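Local coordinates for protein defensin (PDB 3PSM) that is a dimeric plant defensin of the gamma-thionin family that probably protects the plant by acting against fungi, at residues 6-11 against 26-31. Sequence-based numbering, arbitrary orientation.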
loop_
_atom_site.group_PDB
_atom_site.type_symbol
_atom_site.label_atom_id
_atom_site.label_comp_id
_atom_site.label_asym_id
_atom_site.label_seq_id
_atom_site.Cartn_x
_atom_site.Cartn_y
_atom_site.Cartn_z
ATOM N N LEU A 6 12.280 -10.191 -5.446
ATOM C CA LEU A 6 11.281 -10.791 -4.563
ATOM C C LEU A 6 11.373 -10.228 -3.161
ATOM O O LEU A 6 12.447 -9.974 -2.614
ATOM C CB LEU A 6 11.474 -12.321 -4.495
ATOM C CG LEU A 6 11.013 -13.040 -5.736
ATOM C CD1 LEU A 6 11.500 -14.503 -5.633
ATOM C CD2 LEU A 6 9.507 -13.027 -5.931
ATOM N N ALA A 7 10.224 -10.068 -2.524
ATOM C CA ALA A 7 10.166 -9.801 -1.101
ATOM C C ALA A 7 10.935 -10.883 -0.355
ATOM O O ALA A 7 10.933 -12.054 -0.790
ATOM C CB ALA A 7 8.722 -9.720 -0.662
ATOM N N ASP A 8 11.465 -10.549 0.779
ATOM C CA ASP A 8 12.180 -11.512 1.565
ATOM C C ASP A 8 11.271 -12.442 2.369
ATOM O O ASP A 8 11.551 -13.638 2.445
ATOM C CB ASP A 8 13.158 -10.760 2.526
ATOM C CG ASP A 8 14.443 -10.270 1.870
ATOM O OD1 ASP A 8 14.805 -10.700 0.753
ATOM O OD2 ASP A 8 15.129 -9.433 2.510
ATOM N N THR A 9 10.205 -11.924 2.972
ATOM C CA THR A 9 9.432 -12.661 3.975
ATOM C C THR A 9 7.942 -12.533 3.778
ATOM O O THR A 9 7.184 -12.798 4.667
ATOM C CB THR A 9 9.833 -12.191 5.402
ATOM O OG1 THR A 9 9.670 -10.761 5.453
ATOM C CG2 THR A 9 11.292 -12.540 5.667
ATOM N N PHE A 10 7.487 -12.152 2.609
ATOM C CA PHE A 10 6.041 -12.131 2.326
ATOM C C PHE A 10 5.497 -13.553 2.386
ATOM O O PHE A 10 6.071 -14.442 1.757
ATOM C CB PHE A 10 5.830 -11.478 0.976
ATOM C CG PHE A 10 4.354 -11.348 0.571
ATOM C CD1 PHE A 10 3.639 -10.185 0.843
ATOM C CD2 PHE A 10 3.698 -12.358 -0.081
ATOM C CE1 PHE A 10 2.335 -10.047 0.446
ATOM C CE2 PHE A 10 2.358 -12.202 -0.487
ATOM C CZ PHE A 10 1.695 -11.047 -0.218
ATOM N N ARG A 11 4.383 -13.727 3.074
ATOM C CA ARG A 11 3.805 -15.057 3.234
ATOM C C ARG A 11 2.692 -15.382 2.273
ATOM O O ARG A 11 1.691 -14.645 2.193
ATOM C CB ARG A 11 3.254 -15.158 4.659
ATOM C CG ARG A 11 2.723 -16.551 4.978
ATOM C CD ARG A 11 2.279 -16.713 6.392
ATOM N NE ARG A 11 3.351 -16.602 7.351
ATOM C CZ ARG A 11 4.214 -17.500 7.722
ATOM N NH1 ARG A 11 4.129 -18.727 7.244
ATOM N NH2 ARG A 11 5.154 -17.211 8.630
ATOM N N ASN A 26 6.343 -1.248 4.504
ATOM C CA ASN A 26 6.234 -1.206 5.971
ATOM C C ASN A 26 6.995 -2.258 6.693
ATOM O O ASN A 26 7.301 -2.053 7.888
ATOM C CB ASN A 26 4.747 -1.250 6.365
ATOM C CG ASN A 26 4.020 -0.066 5.793
ATOM O OD1 ASN A 26 4.519 1.085 5.911
ATOM N ND2 ASN A 26 2.876 -0.288 5.196
ATOM N N LYS A 27 7.310 -3.388 6.063
ATOM C CA LYS A 27 8.158 -4.402 6.641
ATOM C C LYS A 27 9.597 -4.290 6.156
ATOM O O LYS A 27 10.544 -4.456 6.911
ATOM C CB LYS A 27 7.631 -5.805 6.430
ATOM C CG LYS A 27 6.284 -5.986 7.066
ATOM C CD LYS A 27 6.480 -6.327 8.529
ATOM C CE LYS A 27 5.152 -6.673 9.182
ATOM N NZ LYS A 27 4.284 -5.449 9.249
ATOM N N GLU A 28 9.789 -4.013 4.875
ATOM C CA GLU A 28 11.137 -3.934 4.313
ATOM C C GLU A 28 11.615 -2.501 4.095
ATOM O O GLU A 28 12.802 -2.269 3.806
ATOM C CB GLU A 28 11.237 -4.772 3.027
ATOM C CG GLU A 28 10.982 -6.242 3.247
ATOM C CD GLU A 28 11.427 -7.150 2.109
ATOM O OE1 GLU A 28 12.484 -6.910 1.488
ATOM O OE2 GLU A 28 10.722 -8.167 1.878
ATOM N N HIS A 29 10.759 -1.502 4.306
ATOM C CA HIS A 29 11.143 -0.097 4.188
ATOM C C HIS A 29 11.730 0.199 2.802
ATOM O O HIS A 29 12.642 1.052 2.632
ATOM C CB HIS A 29 12.031 0.377 5.359
ATOM C CG HIS A 29 11.241 0.325 6.625
ATOM N ND1 HIS A 29 10.204 1.201 6.945
ATOM C CD2 HIS A 29 11.323 -0.567 7.643
ATOM C CE1 HIS A 29 9.697 0.865 8.116
ATOM N NE2 HIS A 29 10.364 -0.199 8.554
ATOM N N LEU A 30 11.139 -0.401 1.816
ATOM C CA LEU A 30 11.539 -0.209 0.418
ATOM C C LEU A 30 10.574 0.750 -0.248
ATOM O O LEU A 30 9.691 1.353 0.393
ATOM C CB LEU A 30 11.702 -1.557 -0.286
ATOM C CG LEU A 30 12.651 -2.532 0.418
ATOM C CD1 LEU A 30 12.741 -3.862 -0.325
ATOM C CD2 LEU A 30 14.022 -1.889 0.622
ATOM N N ILE A 31 10.694 0.920 -1.545
ATOM C CA ILE A 31 9.914 1.946 -2.235
ATOM C C ILE A 31 8.455 1.552 -2.414
ATOM O O ILE A 31 7.553 2.330 -2.116
ATOM C CB ILE A 31 10.527 2.299 -3.597
ATOM C CG1 ILE A 31 11.937 2.861 -3.450
ATOM C CG2 ILE A 31 9.630 3.259 -4.362
ATOM C CD1 ILE A 31 12.653 2.918 -4.785
HETATM O O HOH W 1 12.849 -7.210 -1.889
HETATM O O HOH W 2 14.819 -6.114 2.270
#
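The side chain of E28 reaches across to the backbone at A7 and D8. Its chain runs extended beyond CG, which carries the carboxylate to the loop. There D8 N gives a short hydrogen bond to E28 OE2, at 2.7 Å and 161°. The N-H meets the syn side of OE2, 18° out of the carboxylate plane. E28 OE2 also lies 3.4 Å from A7 CA, and the methyl of A7 is close by. H23 NE2 also hydrogen-bonds OE2, so two donors hold this oxygen and probably limit the rotation of the carboxylate.

The carboxylates of D8 and E28 are nearly parallel, with planes 17° apart. D8 OD2 comes within 3.8 Å of E28 OE1, a proximity of like charges that probably costs some energy. One water gives a 2.6 Å bond to E28 OE1 and a weak one to D8 OD2. Another water bonds to L6 O and weakly to E28 OE1.

This surface contact joins the loop after strand 2-6 to the turn after helix 17-27, within the cysteine-stabilised alpha-beta fold of plant defensins. A backbone hydrogen bond ties A7 to C41 of strand 41-46, and its side chain touches H23 of the helix.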